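Side-chain contacts in RNA polymerase sigma factor (Bartonella quintana, PDB 5UXX), which probably directs RNA polymerase to selected promoters as a DNA-binding sigma factor of the ECF group within the sigma-70 family: residues Phe22-Ser27 and Asp31-Leu36; Ile121-Ala126 and Ala136-Ala141; Phe129-Ala134 and Gly143-Arg148. One frame throughout, in Å; residues are numbered along the deposited sequence.

Contact 1: residues Phe22-Ser27 and Asp31-Leu36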
ATOM      1  N   PHE A  22       0.003  -2.082  -2.395  1.00 23.59           N
ATOM      2  CA  PHE A  22      -0.072  -1.125  -1.299  1.00 26.03           C
ATOM      3  C   PHE A  22      -1.502  -0.638  -1.102  1.00 28.43           C
ATOM      4  O   PHE A  22      -1.974  -0.514   0.028  1.00 33.74           O
ATOM      5  CB  PHE A  22       0.862   0.058  -1.561  1.00 19.57           C
ATOM      6  CG  PHE A  22       0.891   1.070  -0.451  1.00 20.59           C
ATOM      7  CD1 PHE A  22       1.182   0.688   0.848  1.00 23.56           C
ATOM      8  CD2 PHE A  22       0.644   2.409  -0.711  1.00 22.22           C
ATOM      9  CE1 PHE A  22       1.212   1.619   1.870  1.00 23.65           C
ATOM     10  CE2 PHE A  22       0.674   3.346   0.307  1.00 25.08           C
ATOM     11  CZ  PHE A  22       0.961   2.950   1.600  1.00 23.64           C
ATOM     12  N   ALA A  23      -2.185  -0.365  -2.209  1.00 26.76           N
ATOM     13  CA  ALA A  23      -3.562   0.111  -2.170  1.00 33.29           C
ATOM     14  C   ALA A  23      -4.500  -0.942  -1.588  1.00 30.17           C
ATOM     15  O   ALA A  23      -5.375  -0.626  -0.782  1.00 30.16           O
ATOM     16  CB  ALA A  23      -4.021   0.513  -3.562  1.00 20.67           C
ATOM     17  N   ILE A  24      -4.314  -2.191  -2.002  1.00 25.98           N
ATOM     18  CA  ILE A  24      -5.142  -3.291  -1.522  1.00 28.40           C
ATOM     19  C   ILE A  24      -4.905  -3.539  -0.032  1.00 29.99           C
ATOM     20  O   ILE A  24      -5.847  -3.767   0.727  1.00 32.72           O
ATOM     21  CB  ILE A  24      -4.872  -4.583  -2.324  1.00 28.60           C
ATOM     22  CG1 ILE A  24      -5.425  -4.443  -3.744  1.00 24.67           C
ATOM     23  CG2 ILE A  24      -5.491  -5.791  -1.638  1.00 27.19           C
ATOM     24  CD1 ILE A  24      -4.997  -5.546  -4.686  1.00 25.32           C
ATOM     25  N   SER A  25      -3.643  -3.473   0.382  1.00 24.82           N
ATOM     26  CA  SER A  25      -3.284  -3.644   1.786  1.00 32.10           C
ATOM     27  C   SER A  25      -3.873  -2.534   2.650  1.00 34.59           C
ATOM     28  O   SER A  25      -4.238  -2.754   3.806  1.00 36.65           O
ATOM     29  CB  SER A  25      -1.762  -3.679   1.948  1.00 25.98           C
ATOM     30  OG  SER A  25      -1.187  -4.717   1.177  1.00 30.73           O
ATOM     31  N   LEU A  26      -3.961  -1.338   2.077  1.00 34.15           N
ATOM     32  CA  LEU A  26      -4.402  -0.155   2.804  1.00 33.36           C
ATOM     33  C   LEU A  26      -5.924  -0.041   2.877  1.00 33.20           C
ATOM     34  O   LEU A  26      -6.470   0.461   3.860  1.00 36.18           O
ATOM     35  CB  LEU A  26      -3.822   1.100   2.148  1.00 34.82           C
ATOM     36  CG  LEU A  26      -3.182   2.156   3.049  1.00 39.78           C
ATOM     37  CD1 LEU A  26      -2.114   1.533   3.932  1.00 41.35           C
ATOM     38  CD2 LEU A  26      -2.595   3.278   2.206  1.00 35.21           C
ATOM     39  N   SER A  27      -6.601  -0.515   1.837  1.00 31.24           N
ATOM     40  CA  SER A  27      -8.035  -0.290   1.679  1.00 35.05           C
ATOM     41  C   SER A  27      -8.887  -1.072   2.674  1.00 42.82           C
ATOM     42  O   SER A  27      -8.537  -2.182   3.075  1.00 46.67           O
ATOM     43  CB  SER A  27      -8.468  -0.644   0.255  1.00 42.29           C
ATOM     44  OG  SER A  27      -8.552  -2.048   0.083  1.00 50.14           O
ATOM     45  N   ASP A  31     -13.585  -3.322  -3.187  1.00 51.30           N
ATOM     46  CA  ASP A  31     -13.937  -2.834  -4.517  1.00 51.43           C
ATOM     47  C   ASP A  31     -13.598  -1.358  -4.727  1.00 48.83           C
ATOM     48  O   ASP A  31     -14.118  -0.725  -5.645  1.00 51.32           O
ATOM     49  CB  ASP A  31     -15.428  -3.062  -4.783  1.00 50.27           C
ATOM     50  CG  ASP A  31     -16.313  -2.449  -3.712  1.00 54.61           C
ATOM     51  OD1 ASP A  31     -15.795  -2.118  -2.625  1.00 56.77           O
ATOM     52  OD2 ASP A  31     -17.529  -2.299  -3.957  1.00 59.93           O
ATOM     53  N   LYS A  32     -12.726  -0.815  -3.883  1.00 45.24           N
ATOM     54  CA  LYS A  32     -12.336   0.589  -3.998  1.00 47.57           C
ATOM     55  C   LYS A  32     -10.835   0.752  -4.216  1.00 42.35           C
ATOM     56  O   LYS A  32     -10.361   1.833  -4.566  1.00 41.71           O
ATOM     57  CB  LYS A  32     -12.767   1.365  -2.753  1.00 34.71           C
ATOM     58  CG  LYS A  32     -14.274   1.467  -2.581  1.00 53.93           C
ATOM     59  CD  LYS A  32     -14.925   2.088  -3.807  1.00 53.49           C
ATOM     60  CE  LYS A  32     -16.402   2.356  -3.571  1.00 61.36           C
ATOM     61  NZ  LYS A  32     -16.631   3.690  -2.947  1.00 66.34           N
ATOM     62  N   ALA A  33     -10.094  -0.331  -4.010  1.00 45.21           N
ATOM     63  CA  ALA A  33      -8.637  -0.301  -4.072  1.00 43.83           C
ATOM     64  C   ALA A  33      -8.114  -0.024  -5.479  1.00 41.98           C
ATOM     65  O   ALA A  33      -7.085   0.628  -5.649  1.00 42.55           O
ATOM     66  CB  ALA A  33      -8.065  -1.614  -3.552  1.00 45.19           C
ATOM     67  N   GLU A  34      -8.830  -0.513  -6.485  1.00 43.09           N
ATOM     68  CA  GLU A  34      -8.342  -0.450  -7.856  1.00 41.24           C
ATOM     69  C   GLU A  34      -8.484   0.954  -8.446  1.00 45.15           C
ATOM     70  O   GLU A  34      -7.653   1.387  -9.245  1.00 46.09           O
ATOM     71  CB  GLU A  34      -9.101  -1.459  -8.725  1.00 44.52           C
ATOM     72  CG  GLU A  34      -8.615  -2.903  -8.609  1.00 50.81           C
ATOM     73  CD  GLU A  34      -7.235  -3.143  -9.194  1.00 60.36           C
ATOM     74  OE1 GLU A  34      -6.624  -2.198  -9.735  1.00 66.03           O
ATOM     75  OE2 GLU A  34      -6.759  -4.295  -9.110  1.00 63.37           O
ATOM     76  N   ASP A  35      -9.534   1.662  -8.041  1.00 46.75           N
ATOM     77  CA  ASP A  35      -9.736   3.053  -8.444  1.00 44.90           C
ATOM     78  C   ASP A  35      -8.705   3.977  -7.807  1.00 40.06           C
ATOM     79  O   ASP A  35      -8.320   4.992  -8.389  1.00 39.12           O
ATOM     80  CB  ASP A  35     -11.147   3.518  -8.085  1.00 46.29           C
ATOM     81  CG  ASP A  35     -12.206   2.903  -8.978  1.00 58.12           C
ATOM     82  OD1 ASP A  35     -11.849   2.394 -10.060  1.00 63.54           O
ATOM     83  OD2 ASP A  35     -13.396   2.930  -8.596  1.00 63.83           O
ATOM     84  N   LEU A  36      -8.274   3.619  -6.602  1.00 32.17           N
ATOM     85  CA  LEU A  36      -7.267   4.380  -5.875  1.00 29.39           C
ATOM     86  C   LEU A  36      -5.949   4.435  -6.640  1.00 30.29           C
ATOM     87  O   LEU A  36      -5.293   5.476  -6.693  1.00 32.94           O
ATOM     88  CB  LEU A  36      -7.049   3.773  -4.489  1.00 35.00           C
ATOM     89  CG  LEU A  36      -6.186   4.554  -3.499  1.00 36.94           C
ATOM     90  CD1 LEU A  36      -6.737   5.953  -3.292  1.00 39.25           C
ATOM     91  CD2 LEU A  36      -6.103   3.805  -2.181  1.00 40.71           C
TER
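Ala23, Ile24 and Ser27 meet Ala33 and Leu36 where helix 7-26 ends and helix 33-46 begins, a short helical hairpin of sigma-70 region 2. The chain turns within a few residues, and the two helix ends stay close: the CA atoms of Ile24 and Ala33 are 5.3 Å apart. The alanines and Ser27 leave little bulk between the helices, consistent with this close approach. The methyl of Ala33 is at the centre and points at helix 7-26. CB of Ala33 lies 3.9 Å from CG1 of Ile24 and 3.7 Å from OG of Ser27. Ile24 presents that CG1 methylene because CG1 lies beside the backbone N, anti to the carbonyl carbon (chi1 -70°).

Ala23 also points across. CB of Ala23 rests 3.7 Å from the backbone O of Ala33 and 4.1 Å from CD2 of Leu36, so the CD2 branch of Leu36 extends the apolar contact beyond Ala33. No hydrogen bond joins the two segments.

The polar side-chain atom in the seam, OG of Ser27, bonds back to its own helix, with a weak bond to Lys29 O as well. OG of Ser27 sits between the backbone N and the carbonyl carbon (chi1 77°) and donates to O of Ile24 at 3.3 Å. It comes in well off the C=O direction, at 114°, and is tilted out of the carbonyl plane. The same oxygen stays against the Ala33 methyl.

Lys107 NZ bonds to the carbonyls of Ser25 and Ser27 at this helix end. Arg20 of helix 7-26 forms a salt bridge with Glu34, a charged tie to helix 33-46. Leu36 continues onto Leu65 and Phe69 of helix 57-81. Phe22, on another side of helix 7-26, stacks on Phe62 of helix 57-81.

Contact 2: residues Ile121-Ala126 and Ala136-Ala141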
ATOM      1  N   ILE A 121       3.505  -1.151   9.105  1.00 19.30           N
ATOM      2  CA  ILE A 121       4.002  -2.516   8.967  1.00 26.30           C
ATOM      3  C   ILE A 121       4.025  -2.946   7.500  1.00 26.18           C
ATOM      4  O   ILE A 121       4.819  -3.800   7.110  1.00 31.04           O
ATOM      5  CB  ILE A 121       3.160  -3.517   9.803  1.00 20.84           C
ATOM      6  CG1 ILE A 121       3.888  -4.857   9.936  1.00 17.68           C
ATOM      7  CG2 ILE A 121       1.767  -3.701   9.216  1.00 17.83           C
ATOM      8  CD1 ILE A 121       5.204  -4.762  10.673  1.00 22.25           C
ATOM      9  N   ILE A 122       3.161  -2.347   6.686  1.00 24.84           N
ATOM     10  CA  ILE A 122       3.161  -2.613   5.250  1.00 20.28           C
ATOM     11  C   ILE A 122       4.347  -1.929   4.577  1.00 20.38           C
ATOM     12  O   ILE A 122       5.058  -2.542   3.782  1.00 23.99           O
ATOM     13  CB  ILE A 122       1.847  -2.151   4.585  1.00 23.82           C
ATOM     14  CG1 ILE A 122       0.693  -3.065   4.999  1.00 25.37           C
ATOM     15  CG2 ILE A 122       1.980  -2.155   3.071  1.00 25.54           C
ATOM     16  CD1 ILE A 122       0.920  -4.524   4.664  1.00 28.56           C
ATOM     17  N   LEU A 123       4.557  -0.657   4.905  1.00 21.91           N
ATOM     18  CA  LEU A 123       5.654   0.118   4.330  1.00 22.00           C
ATOM     19  C   LEU A 123       7.012  -0.483   4.675  1.00 22.94           C
ATOM     20  O   LEU A 123       7.898  -0.571   3.825  1.00 29.87           O
ATOM     21  CB  LEU A 123       5.594   1.570   4.808  1.00 21.41           C
ATOM     22  CG  LEU A 123       4.470   2.443   4.248  1.00 18.30           C
ATOM     23  CD1 LEU A 123       4.480   3.806   4.916  1.00 30.57           C
ATOM     24  CD2 LEU A 123       4.599   2.584   2.740  1.00 18.71           C
ATOM     25  N   ILE A 124       7.169  -0.898   5.927  1.00 22.69           N
ATOM     26  CA  ILE A 124       8.439  -1.428   6.408  1.00 20.58           C
ATOM     27  C   ILE A 124       8.583  -2.925   6.140  1.00 22.29           C
ATOM     28  O   ILE A 124       9.611  -3.378   5.632  1.00 25.17           O
ATOM     29  CB  ILE A 124       8.605  -1.173   7.920  1.00 18.66           C
ATOM     30  CG1 ILE A 124       8.717   0.327   8.195  1.00 26.44           C
ATOM     31  CG2 ILE A 124       9.829  -1.896   8.457  1.00 17.33           C
ATOM     32  CD1 ILE A 124       9.960   0.960   7.606  1.00 28.96           C
ATOM     33  N   GLY A 125       7.549  -3.687   6.473  1.00 19.12           N
ATOM     34  CA  GLY A 125       7.611  -5.135   6.392  1.00 18.65           C
ATOM     35  C   GLY A 125       7.337  -5.728   5.024  1.00 21.51           C
ATOM     36  O   GLY A 125       7.675  -6.884   4.773  1.00 26.49           O
ATOM     37  N   ALA A 126       6.730  -4.948   4.134  1.00 22.19           N
ATOM     38  CA  ALA A 126       6.331  -5.475   2.833  1.00 24.53           C
ATOM     39  C   ALA A 126       6.815  -4.629   1.655  1.00 26.92           C
ATOM     40  O   ALA A 126       7.217  -5.170   0.625  1.00 33.19           O
ATOM     41  CB  ALA A 126       4.818  -5.621   2.777  1.00 23.16           C
ATOM     42  N   ALA A 136       9.016   9.704   6.269  1.00 30.32           N
ATOM     43  CA  ALA A 136       8.734  10.802   5.352  1.00 31.93           C
ATOM     44  C   ALA A 136       7.368  10.630   4.696  1.00 35.68           C
ATOM     45  O   ALA A 136       6.625  11.597   4.529  1.00 45.62           O
ATOM     46  CB  ALA A 136       9.821  10.905   4.293  1.00 29.88           C
ATOM     47  N   ILE A 137       7.047   9.395   4.322  1.00 32.07           N
ATOM     48  CA  ILE A 137       5.761   9.082   3.711  1.00 32.29           C
ATOM     49  C   ILE A 137       4.604   9.379   4.662  1.00 33.28           C
ATOM     50  O   ILE A 137       3.610   9.992   4.272  1.00 37.12           O
ATOM     51  CB  ILE A 137       5.692   7.602   3.273  1.00 31.18           C
ATOM     52  CG1 ILE A 137       6.682   7.333   2.140  1.00 24.42           C
ATOM     53  CG2 ILE A 137       4.282   7.232   2.838  1.00 24.29           C
ATOM     54  CD1 ILE A 137       6.802   5.871   1.767  1.00 27.38           C
ATOM     55  N   CYS A 138       4.744   8.954   5.913  1.00 32.65           N
ATOM     56  CA  CYS A 138       3.681   9.121   6.899  1.00 33.55           C
ATOM     57  C   CYS A 138       3.720  10.492   7.569  1.00 37.54           C
ATOM     58  O   CYS A 138       2.819  10.843   8.330  1.00 38.33           O
ATOM     59  CB  CYS A 138       3.767   8.025   7.962  1.00 29.03           C
ATOM     60  SG  CYS A 138       3.545   6.355   7.320  1.00 33.63           S
ATOM     61  N   GLY A 139       4.761  11.265   7.278  1.00 39.79           N
ATOM     62  CA  GLY A 139       4.906  12.591   7.850  1.00 40.59           C
ATOM     63  C   GLY A 139       5.090  12.571   9.356  1.00 40.42           C
ATOM     64  O   GLY A 139       4.519  13.396  10.072  1.00 40.68           O
ATOM     65  N   CYS A 140       5.886  11.623   9.841  1.00 37.14           N
ATOM     66  CA  CYS A 140       6.154  11.508  11.269  1.00 36.11           C
ATOM     67  C   CYS A 140       7.634  11.251  11.530  1.00 36.93           C
ATOM     68  O   CYS A 140       8.431  11.165  10.597  1.00 39.38           O
ATOM     69  CB  CYS A 140       5.311  10.391  11.887  1.00 31.79           C
ATOM     70  SG  CYS A 140       5.716   8.735  11.287  1.00 37.23           S
ATOM     71  N   ALA A 141       7.994  11.133  12.803  1.00 36.75           N
ATOM     72  CA  ALA A 141       9.378  10.880  13.187  1.00 35.83           C
ATOM     73  C   ALA A 141       9.741   9.411  13.005  1.00 37.80           C
ATOM     74  O   ALA A 141       8.866   8.547  12.948  1.00 37.65           O
ATOM     75  CB  ALA A 141       9.616  11.311  14.624  1.00 38.99           C
TER
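Leu123 of helix 115-125 meets Ile137 and Cys138 at the end of helix 131-138, and all the contacts across are apolar, with no hydrogen bond between the segments. Leu123 and Ile137 reach toward each other tip to tip. This lets the backbones stay well apart, with 9.0 Å between the CA atoms of Leu123 and Ile137. The leucine uses both methyls. CD1 of Leu123 lies 4.0 Å from CG2 of Ile137, and CD2 of Leu123 lies 4.1 Å from CD1 of Ile137. The fork of Leu123 therefore meets two separate branches of the isoleucine.

The sulfur contact is the closest. SG of Cys138 is 3.6 Å from CD1 of Leu123, the methyl that also touches Ile137. SG stands beside the backbone N, anti to the carbonyl carbon (chi1 -62°), and this turns it toward helix 115-125.

Backbone bonds shape the far end of the second segment. Gly139 has positive phi and is the C-prime residue of a Schellman motif. Cys140 N bonds to Ala135 O, and Gly139 N bonds weakly to Ala136 O. This motif ends the helix, and the chain leaves for helix 142-159.

Phe129 lies against both Leu123 and Ile137, and Phe62, Thr63 and Arg66 of helix 57-81 also pack on this group. Ile124 and Cys140 both touch Ile145 of helix 142-159. Such packing of a preceding helix against a helix-turn-helix is characteristic of sigma-70 region 4.

Contact 3: residues Phe129-Ala134 and Gly143-Arg148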
ATOM      1  N   PHE A 129      10.654  -0.209   2.337  1.00 27.41           N
ATOM      2  CA  PHE A 129      11.161   1.125   2.648  1.00 25.74           C
ATOM      3  C   PHE A 129      12.015   1.123   3.911  1.00 26.93           C
ATOM      4  O   PHE A 129      11.833   0.288   4.796  1.00 24.24           O
ATOM      5  CB  PHE A 129      10.010   2.121   2.812  1.00 24.12           C
ATOM      6  CG  PHE A 129       9.293   2.439   1.533  1.00 24.06           C
ATOM      7  CD1 PHE A 129       9.908   3.193   0.547  1.00 21.21           C
ATOM      8  CD2 PHE A 129       7.998   1.998   1.323  1.00 23.48           C
ATOM      9  CE1 PHE A 129       9.251   3.490  -0.630  1.00 21.44           C
ATOM     10  CE2 PHE A 129       7.333   2.293   0.148  1.00 23.34           C
ATOM     11  CZ  PHE A 129       7.959   3.040  -0.829  1.00 20.89           C
ATOM     12  N   SER A 130      12.953   2.061   3.981  1.00 24.85           N
ATOM     13  CA  SER A 130      13.727   2.278   5.194  1.00 23.78           C
ATOM     14  C   SER A 130      12.864   3.002   6.221  1.00 27.18           C
ATOM     15  O   SER A 130      11.807   3.533   5.881  1.00 29.95           O
ATOM     16  CB  SER A 130      14.991   3.084   4.895  1.00 22.28           C
ATOM     17  OG  SER A 130      14.664   4.386   4.444  1.00 31.56           O
ATOM     18  N   TYR A 131      13.308   3.017   7.474  1.00 26.64           N
ATOM     19  CA  TYR A 131      12.599   3.753   8.517  1.00 28.45           C
ATOM     20  C   TYR A 131      12.538   5.235   8.171  1.00 27.19           C
ATOM     21  O   TYR A 131      11.529   5.898   8.408  1.00 30.39           O
ATOM     22  CB  TYR A 131      13.270   3.556   9.879  1.00 24.58           C
ATOM     23  CG  TYR A 131      13.173   2.144  10.411  1.00 28.37           C
ATOM     24  CD1 TYR A 131      11.944   1.590  10.743  1.00 28.74           C
ATOM     25  CD2 TYR A 131      14.311   1.369  10.590  1.00 28.01           C
ATOM     26  CE1 TYR A 131      11.848   0.301  11.230  1.00 29.11           C
ATOM     27  CE2 TYR A 131      14.226   0.078  11.078  1.00 27.40           C
ATOM     28  CZ  TYR A 131      12.993  -0.450  11.396  1.00 27.22           C
ATOM     29  OH  TYR A 131      12.902  -1.734  11.883  1.00 27.30           O
ATOM     30  N   GLU A 132      13.630   5.741   7.605  1.00 29.94           N
ATOM     31  CA  GLU A 132      13.719   7.133   7.187  1.00 31.04           C
ATOM     32  C   GLU A 132      12.658   7.476   6.141  1.00 31.61           C
ATOM     33  O   GLU A 132      11.927   8.456   6.283  1.00 34.77           O
ATOM     34  CB  GLU A 132      15.116   7.429   6.635  1.00 35.50           C
ATOM     35  CG  GLU A 132      15.444   8.907   6.528  1.00 48.61           C
ATOM     36  CD  GLU A 132      15.741   9.533   7.876  1.00 58.56           C
ATOM     37  OE1 GLU A 132      16.729   9.120   8.518  1.00 62.15           O
ATOM     38  OE2 GLU A 132      14.984  10.434   8.296  1.00 60.08           O
ATOM     39  N   ASP A 133      12.580   6.660   5.095  1.00 32.29           N
ATOM     40  CA  ASP A 133      11.652   6.905   3.996  1.00 34.54           C
ATOM     41  C   ASP A 133      10.196   6.702   4.408  1.00 31.96           C
ATOM     42  O   ASP A 133       9.317   7.455   3.989  1.00 35.62           O
ATOM     43  CB  ASP A 133      11.984   6.001   2.806  1.00 38.35           C
ATOM     44  CG  ASP A 133      13.169   6.506   2.005  1.00 49.62           C
ATOM     45  OD1 ASP A 133      13.391   7.734   1.983  1.00 55.34           O
ATOM     46  OD2 ASP A 133      13.877   5.675   1.398  1.00 52.17           O
ATOM     47  N   ALA A 134       9.946   5.686   5.227  1.00 25.88           N
ATOM     48  CA  ALA A 134       8.599   5.413   5.714  1.00 23.60           C
ATOM     49  C   ALA A 134       8.098   6.553   6.595  1.00 28.62           C
ATOM     50  O   ALA A 134       6.911   6.882   6.587  1.00 31.13           O
ATOM     51  CB  ALA A 134       8.564   4.102   6.475  1.00 19.99           C
ATOM     52  N   GLY A 143      11.261   7.492  15.157  1.00 36.41           N
ATOM     53  CA  GLY A 143      10.893   6.806  16.383  1.00 34.87           C
ATOM     54  C   GLY A 143       9.444   6.358  16.398  1.00 35.90           C
ATOM     55  O   GLY A 143       9.119   5.291  16.920  1.00 35.50           O
ATOM     56  N   THR A 144       8.571   7.181  15.825  1.00 35.67           N
ATOM     57  CA  THR A 144       7.146   6.872  15.759  1.00 35.46           C
ATOM     58  C   THR A 144       6.884   5.646  14.888  1.00 37.94           C
ATOM     59  O   THR A 144       6.134   4.750  15.275  1.00 40.82           O
ATOM     60  CB  THR A 144       6.340   8.063  15.213  1.00 33.33           C
ATOM     61  OG1 THR A 144       6.568   9.214  16.036  1.00 39.10           O
ATOM     62  CG2 THR A 144       4.856   7.741  15.200  1.00 32.95           C
ATOM     63  N   ILE A 145       7.505   5.618  13.712  1.00 32.77           N
ATOM     64  CA  ILE A 145       7.397   4.482  12.801  1.00 31.76           C
ATOM     65  C   ILE A 145       7.849   3.193  13.481  1.00 33.27           C
ATOM     66  O   ILE A 145       7.179   2.163  13.395  1.00 30.52           O
ATOM     67  CB  ILE A 145       8.230   4.705  11.520  1.00 28.45           C
ATOM     68  CG1 ILE A 145       7.540   5.718  10.607  1.00 32.32           C
ATOM     69  CG2 ILE A 145       8.440   3.398  10.774  1.00 25.35           C
ATOM     70  CD1 ILE A 145       6.201   5.249  10.081  1.00 31.54           C
ATOM     71  N   LYS A 146       8.983   3.267  14.170  1.00 33.43           N
ATOM     72  CA  LYS A 146       9.554   2.110  14.851  1.00 32.15           C
ATOM     73  C   LYS A 146       8.615   1.545  15.914  1.00 33.32           C
ATOM     74  O   LYS A 146       8.445   0.329  16.016  1.00 33.67           O
ATOM     75  CB  LYS A 146      10.898   2.481  15.477  1.00 30.33           C
ATOM     76  CG  LYS A 146      12.015   2.644  14.459  1.00 31.45           C
ATOM     77  CD  LYS A 146      13.321   3.054  15.114  1.00 32.24           C
ATOM     78  CE  LYS A 146      14.440   3.129  14.089  1.00 31.17           C
ATOM     79  NZ  LYS A 146      15.707   3.637  14.683  1.00 51.38           N
ATOM     80  N   SER A 147       8.007   2.426  16.702  1.00 33.01           N
ATOM     81  CA  SER A 147       7.070   1.996  17.734  1.00 35.26           C
ATOM     82  C   SER A 147       5.803   1.425  17.105  1.00 33.05           C
ATOM     83  O   SER A 147       5.232   0.456  17.606  1.00 33.55           O
ATOM     84  CB  SER A 147       6.721   3.156  18.669  1.00 36.59           C
ATOM     85  OG  SER A 147       5.946   4.135  18.001  1.00 45.35           O
ATOM     86  N   ARG A 148       5.371   2.029  16.002  1.00 30.17           N
ATOM     87  CA  ARG A 148       4.205   1.546  15.270  1.00 30.91           C
ATOM     88  C   ARG A 148       4.470   0.172  14.665  1.00 29.15           C
ATOM     89  O   ARG A 148       3.590  -0.686  14.645  1.00 29.45           O
ATOM     90  CB  ARG A 148       3.801   2.542  14.178  1.00 31.41           C
ATOM     91  CG  ARG A 148       3.124   3.792  14.714  1.00 34.05           C
ATOM     92  CD  ARG A 148       2.834   4.807  13.622  1.00 32.52           C
ATOM     93  NE  ARG A 148       2.169   5.989  14.161  1.00 36.56           N
ATOM     94  CZ  ARG A 148       1.865   7.069  13.448  1.00 35.10           C
ATOM     95  NH1 ARG A 148       2.167   7.123  12.158  1.00 32.11           N
ATOM     96  NH2 ARG A 148       1.259   8.097  14.026  1.00 36.14           N
TER
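The backbones come nearest at Tyr131 and Ile145, whose CA atoms are 6.8 Å apart, as helix 131-138 starts beside helix 142-159. The Tyr131 ring takes two neighbours in different ways. CG2 of Ile145 sits at its edge, in the ring plane, 3.9 Å from CD1 of Tyr131. Lys146 instead lies over a face, crossing the tyrosine at about a right angle. CG of Lys146 makes a CH-pi contact 4.1 Å from the centre of the Tyr131 ring, 21° off the normal. The lysine chain is extended beyond CG, which carries CE of Lys146 over the same ring, 3.9 Å from CD2 of Tyr131. The ammonium NZ of Lys146 is 5.4 Å from the centre of the Tyr131 ring, a long cation-pi pair.

Deeper in, CD1 of Ile145 lies 3.9 Å from the backbone O of Ala134, and CG2 of Ile145 is a looser 4.4 Å from CB of Ala134. Ile124 of helix 115-125 packs on both Tyr131 and Ala134.

Ser130 is the N-cap of helix 131-138. OG of Ser130 accepts from N of Asp133 at 3.2 Å, and the bond is fairly straight (163°). The cap closes the first turn of the helix, one residue before Tyr131.

With no hydrogen bond across, dispersion and hydrophobic burial mainly join the two helices of this helix-turn-helix, and the ammonium adds at most a weak attraction.

Contact 1 comes first along the chain, in sigma-70 region 2. Contacts 2 and 3 follow in region 4, with their segments alternating. Their centres are only 5 Å apart, and both use helix 131-138: contact 2 joins its end to helix 115-125, contact 3 its start to helix 142-159. Together they join helices 115-125, 131-138 and 142-159. The centre of contact 1 is 17 Å from that of contact 2 and 22 Å from that of contact 3. It still touches contact 2, because Phe22 packs on Ile122 and Leu123. The two regions therefore lie against each other here. Another protein's chain also touches all three areas, consistent with a sigma factor held by a partner.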